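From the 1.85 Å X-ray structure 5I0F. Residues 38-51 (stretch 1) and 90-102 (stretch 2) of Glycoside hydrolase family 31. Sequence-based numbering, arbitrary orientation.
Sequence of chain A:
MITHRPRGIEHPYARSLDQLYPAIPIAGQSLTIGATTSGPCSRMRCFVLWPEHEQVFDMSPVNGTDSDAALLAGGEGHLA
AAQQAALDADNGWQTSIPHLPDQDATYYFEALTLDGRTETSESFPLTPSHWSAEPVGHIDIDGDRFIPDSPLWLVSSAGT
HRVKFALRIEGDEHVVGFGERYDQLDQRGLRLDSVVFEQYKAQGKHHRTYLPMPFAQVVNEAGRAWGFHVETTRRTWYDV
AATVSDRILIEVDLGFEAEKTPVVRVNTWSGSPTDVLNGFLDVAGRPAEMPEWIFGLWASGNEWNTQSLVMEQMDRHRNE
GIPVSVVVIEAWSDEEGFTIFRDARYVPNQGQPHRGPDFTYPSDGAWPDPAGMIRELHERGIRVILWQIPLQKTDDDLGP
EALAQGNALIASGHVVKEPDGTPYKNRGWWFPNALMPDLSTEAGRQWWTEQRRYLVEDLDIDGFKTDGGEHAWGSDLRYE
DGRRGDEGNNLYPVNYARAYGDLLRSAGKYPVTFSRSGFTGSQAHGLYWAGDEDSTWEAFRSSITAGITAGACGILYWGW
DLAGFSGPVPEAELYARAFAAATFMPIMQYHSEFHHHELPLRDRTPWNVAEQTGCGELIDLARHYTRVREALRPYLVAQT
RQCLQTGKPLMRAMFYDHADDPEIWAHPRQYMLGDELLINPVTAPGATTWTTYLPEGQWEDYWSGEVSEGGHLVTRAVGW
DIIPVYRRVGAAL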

# COMPACT_ATOMS: atom_id res chain seq x y z
N SER A 38 -4.79 20.51 27.64
CA SER A 38 -4.81 19.22 28.33
C SER A 38 -5.95 19.13 29.33
O SER A 38 -6.55 18.07 29.52
CB SER A 38 -3.48 18.94 29.05
OG SER A 38 -3.26 19.86 30.11
N GLY A 39 -6.23 20.25 30.00
CA GLY A 39 -7.37 20.35 30.89
C GLY A 39 -8.45 21.21 30.29
O GLY A 39 -8.27 21.81 29.23
N PRO A 40 -9.60 21.29 30.98
CA PRO A 40 -10.64 22.21 30.55
C PRO A 40 -10.32 23.66 30.94
O PRO A 40 -9.75 23.92 32.07
CB PRO A 40 -11.88 21.70 31.29
CG PRO A 40 -11.33 21.13 32.56
CD PRO A 40 -9.96 20.58 32.23
N CYS A 41 -10.68 24.56 30.01
CA CYS A 41 -10.39 25.99 30.05
C CYS A 41 -11.63 26.82 29.73
O CYS A 41 -12.56 26.34 29.09
CB CYS A 41 -9.26 26.33 29.06
SG CYS A 41 -7.64 25.71 29.59
N SER A 42 -11.66 28.06 30.20
CA SER A 42 -12.76 28.98 29.95
C SER A 42 -12.47 29.91 28.77
O SER A 42 -13.40 30.45 28.19
CB SER A 42 -13.07 29.80 31.20
OG SER A 42 -11.95 30.59 31.54
N ARG A 43 -11.19 30.09 28.43
CA ARG A 43 -10.78 31.06 27.43
C ARG A 43 -9.42 30.64 26.85
O ARG A 43 -8.58 30.09 27.55
CB ARG A 43 -10.67 32.44 28.08
CG ARG A 43 -10.38 33.60 27.15
CD ARG A 43 -10.33 34.93 27.92
NE ARG A 43 -9.13 35.03 28.76
CZ ARG A 43 -9.04 35.63 29.97
NH1 ARG A 43 -10.10 36.18 30.57
NH2 ARG A 43 -7.87 35.64 30.61
N MET A 44 -9.23 30.92 25.57
CA MET A 44 -7.96 30.79 24.90
C MET A 44 -7.81 31.94 23.91
O MET A 44 -8.74 32.21 23.13
CB MET A 44 -7.92 29.48 24.13
CG MET A 44 -7.29 28.34 24.88
SD MET A 44 -5.50 28.40 24.62
CE MET A 44 -5.46 27.66 22.99
N ARG A 45 -6.64 32.57 23.91
CA ARG A 45 -6.35 33.64 22.97
C ARG A 45 -5.04 33.39 22.26
O ARG A 45 -4.11 32.82 22.82
CB ARG A 45 -6.34 35.00 23.69
CG ARG A 45 -7.71 35.33 24.25
CD ARG A 45 -7.84 36.69 24.92
NE ARG A 45 -6.80 36.91 25.92
CZ ARG A 45 -6.93 37.69 27.00
NH1 ARG A 45 -5.89 37.80 27.83
NH2 ARG A 45 -8.07 38.33 27.29
N CYS A 46 -4.99 33.80 21.00
CA CYS A 46 -3.78 33.74 20.20
C CYS A 46 -3.26 35.16 20.01
O CYS A 46 -3.97 36.02 19.46
CB CYS A 46 -4.07 33.12 18.83
SG CYS A 46 -2.60 32.94 17.80
N PHE A 47 -2.04 35.41 20.46
CA PHE A 47 -1.38 36.70 20.29
C PHE A 47 -0.42 36.61 19.10
O PHE A 47 0.50 35.78 19.13
CB PHE A 47 -0.57 37.05 21.53
CG PHE A 47 -1.40 37.37 22.73
CD1 PHE A 47 -1.93 36.35 23.51
CD2 PHE A 47 -1.66 38.69 23.10
CE1 PHE A 47 -2.70 36.64 24.63
CE2 PHE A 47 -2.44 38.99 24.22
CZ PHE A 47 -2.95 37.95 24.98
N VAL A 48 -0.64 37.43 18.07
CA VAL A 48 0.21 37.44 16.87
C VAL A 48 0.97 38.76 16.84
O VAL A 48 0.36 39.83 16.77
CB VAL A 48 -0.62 37.26 15.58
CG1 VAL A 48 0.31 37.12 14.37
CG2 VAL A 48 -1.54 36.05 15.66
N LEU A 49 2.30 38.69 16.88
CA LEU A 49 3.16 39.86 16.90
C LEU A 49 3.77 40.12 15.50
O LEU A 49 4.74 39.47 15.10
CB LEU A 49 4.26 39.70 17.97
CG LEU A 49 3.86 39.12 19.34
CD1 LEU A 49 5.08 38.91 20.25
CD2 LEU A 49 2.82 39.97 20.06
N TRP A 50 3.16 41.04 14.77
CA TRP A 50 3.67 41.51 13.46
C TRP A 50 4.78 42.56 13.68
O TRP A 50 4.88 43.12 14.78
CB TRP A 50 2.53 42.12 12.62
CG TRP A 50 1.22 41.35 12.59
CD1 TRP A 50 0.11 41.56 13.37
CD2 TRP A 50 0.90 40.27 11.72
NE1 TRP A 50 -0.89 40.66 13.05
CE2 TRP A 50 -0.43 39.87 12.03
CE3 TRP A 50 1.59 39.61 10.71
CZ2 TRP A 50 -1.06 38.84 11.36
CZ3 TRP A 50 0.97 38.59 10.05
CH2 TRP A 50 -0.35 38.20 10.38
N PRO A 51 5.60 42.85 12.65
CA PRO A 51 6.72 43.79 12.86
C PRO A 51 6.32 45.10 13.54
O PRO A 51 6.96 45.51 14.50
CB PRO A 51 7.24 44.04 11.43
CG PRO A 51 6.84 42.82 10.67
CD PRO A 51 5.49 42.47 11.23
N ASP A 90 -9.09 15.61 24.36
CA ASP A 90 -8.54 16.94 24.05
C ASP A 90 -9.65 17.97 23.78
O ASP A 90 -10.73 17.64 23.29
CB ASP A 90 -7.60 16.91 22.83
CG ASP A 90 -6.22 16.34 23.15
OD1 ASP A 90 -5.74 16.46 24.31
OD2 ASP A 90 -5.60 15.77 22.22
N ASN A 91 -9.34 19.21 24.13
CA ASN A 91 -10.25 20.32 23.99
C ASN A 91 -9.63 21.24 22.96
O ASN A 91 -8.64 21.91 23.23
CB ASN A 91 -10.41 21.01 25.33
CG ASN A 91 -10.88 20.06 26.42
OD1 ASN A 91 -10.13 19.74 27.35
ND2 ASN A 91 -12.10 19.56 26.28
N GLY A 92 -10.20 21.21 21.75
CA GLY A 92 -9.73 22.04 20.66
C GLY A 92 -10.25 23.46 20.75
O GLY A 92 -11.40 23.69 21.14
N TRP A 93 -9.39 24.40 20.38
CA TRP A 93 -9.72 25.81 20.23
C TRP A 93 -9.23 26.28 18.87
O TRP A 93 -8.23 25.76 18.37
CB TRP A 93 -9.01 26.61 21.33
CG TRP A 93 -9.53 26.31 22.69
CD1 TRP A 93 -9.14 25.28 23.52
CD2 TRP A 93 -10.51 27.06 23.41
NE1 TRP A 93 -9.82 25.36 24.70
CE2 TRP A 93 -10.67 26.43 24.66
CE3 TRP A 93 -11.26 28.21 23.12
CZ2 TRP A 93 -11.56 26.91 25.62
CZ3 TRP A 93 -12.15 28.68 24.07
CH2 TRP A 93 -12.30 28.03 25.30
N GLN A 94 -9.90 27.27 18.29
CA GLN A 94 -9.62 27.69 16.92
C GLN A 94 -9.91 29.17 16.69
O GLN A 94 -10.83 29.74 17.27
CB GLN A 94 -10.42 26.83 15.94
CG GLN A 94 -10.07 27.03 14.49
CD GLN A 94 -11.01 26.29 13.56
OE1 GLN A 94 -10.83 25.11 13.29
NE2 GLN A 94 -12.03 26.99 13.06
N THR A 95 -9.10 29.77 15.84
CA THR A 95 -9.37 31.08 15.27
C THR A 95 -8.87 31.04 13.83
O THR A 95 -8.29 30.04 13.41
CB THR A 95 -8.69 32.21 16.08
OG1 THR A 95 -9.13 33.48 15.59
CG2 THR A 95 -7.14 32.14 16.02
N SER A 96 -9.10 32.11 13.07
CA SER A 96 -8.52 32.23 11.74
C SER A 96 -8.19 33.67 11.36
O SER A 96 -8.66 34.62 12.00
CB SER A 96 -9.43 31.59 10.68
OG SER A 96 -10.71 32.18 10.70
N ILE A 97 -7.33 33.80 10.35
CA ILE A 97 -6.98 35.07 9.74
C ILE A 97 -7.42 34.94 8.29
O ILE A 97 -6.85 34.14 7.57
CB ILE A 97 -5.46 35.34 9.83
CG1 ILE A 97 -4.98 35.30 11.28
CG2 ILE A 97 -5.13 36.68 9.18
CD1 ILE A 97 -3.48 35.33 11.46
N PRO A 98 -8.46 35.70 7.85
CA PRO A 98 -9.03 35.50 6.50
C PRO A 98 -8.12 35.84 5.30
O PRO A 98 -8.32 35.27 4.21
CB PRO A 98 -10.27 36.40 6.50
CG PRO A 98 -10.01 37.41 7.57
CD PRO A 98 -9.22 36.70 8.62
N HIS A 99 -7.17 36.75 5.48
CA HIS A 99 -6.25 37.17 4.41
C HIS A 99 -4.89 37.47 5.01
O HIS A 99 -4.65 38.57 5.50
CB HIS A 99 -6.79 38.42 3.69
CG HIS A 99 -7.95 38.13 2.78
ND1 HIS A 99 -7.84 37.31 1.68
CD2 HIS A 99 -9.23 38.56 2.82
CE1 HIS A 99 -9.02 37.24 1.07
NE2 HIS A 99 -9.88 37.99 1.74
N LEU A 100 -4.02 36.47 4.98
CA LEU A 100 -2.79 36.51 5.77
C LEU A 100 -1.83 37.56 5.23
O LEU A 100 -1.44 37.50 4.07
CB LEU A 100 -2.11 35.14 5.74
CG LEU A 100 -0.89 34.97 6.64
CD1 LEU A 100 -1.28 35.02 8.11
CD2 LEU A 100 -0.19 33.67 6.29
N PRO A 101 -1.44 38.54 6.06
CA PRO A 101 -0.46 39.53 5.57
C PRO A 101 0.86 38.88 5.16
O PRO A 101 1.27 37.88 5.78
CB PRO A 101 -0.25 40.44 6.79
CG PRO A 101 -1.50 40.33 7.58
CD PRO A 101 -2.01 38.93 7.37
N ASP A 102 1.53 39.44 4.15
CA ASP A 102 2.85 38.96 3.73
C ASP A 102 3.94 39.61 4.59
O ASP A 102 4.80 40.32 4.08
CB ASP A 102 3.07 39.23 2.23
CG ASP A 102 4.24 38.42 1.64
OD1 ASP A 102 4.93 37.69 2.37
OD2 ASP A 102 4.48 38.51 0.42
O HOH W 1 -10.99 23.57 27.42

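Strands 43-49 and 91-97 run in the same general direction but cross at -40°, with axes 8.0 Å apart at closest approach. That spacing is too wide for backbone pairing, so the strands meet largely through side chains; the two stretches together bury 537 Å², and no clear direct hydrogen bond joins them. Alternation sends Met44 and Cys46 toward stretch 2 and Trp93, Thr95 and Ile97 toward stretch 1; the side chains of Arg43, Arg45 and Gln94 point away.

With chi1 at -67° (m) and chi2 at 85°, the Trp93 indole packs against the corner where stretch 1 turns at Ser42, and it has the largest area covered by the other stretch. Met44 covers one face: its CB lies 3.6 Å from Trp93 CD2, and its CG sits 3.6 Å from the centroid of the five-membered ring, only 5° off the normal, a nearly ideal CH-pi contact. The Met44 chi1 of -95° falls between wells, with chi2 and chi3 both m; in this conformation CG stands over the pyrrole ring and SD lies farther off, 5.1 Å from the same centroid. The backbone follows the benzo end of the indole. Cys41 O approaches the ring edge, 3.7 Å from Trp93 CZ2, while Cys41 CB makes an apolar contact with the same CZ2 atom at 4.2 Å. Water 1 links the two stretches here, accepting from Cys41 N at 2.8 Å and, weakly, from Trp93 NE1 at 3.5 Å, so the indole nitrogen has a polar partner despite its buried setting.

Beyond this site, Gly39 O lies 3.4 Å from the Asn91 atom modelled as OD1; the amide is probably turned over, and the contact may be a hydrogen bond once it is turned back.

Midway along the strands, Thr95 chi1 (t) places CG2 4.3 Å from Cys46 CB.

Trp50 anchors the other end, just past its strand. Its chi1 of -45° (m) and chi2 of 96° set the six-membered ring against the turn that follows strand 91-97. Pro101 packs over one face, its CG 4.0 Å from that ring's centroid and its CD 3.5 Å from Trp50 CH2. Leu100 points sideways at CB, but its t, p conformation brings CD1 to the ring edge, 4.0 Å from Trp50 CH2. Ile97, extended at chi2 (t), reaches Trp50 CZ2 with CD1 at 4.3 Å.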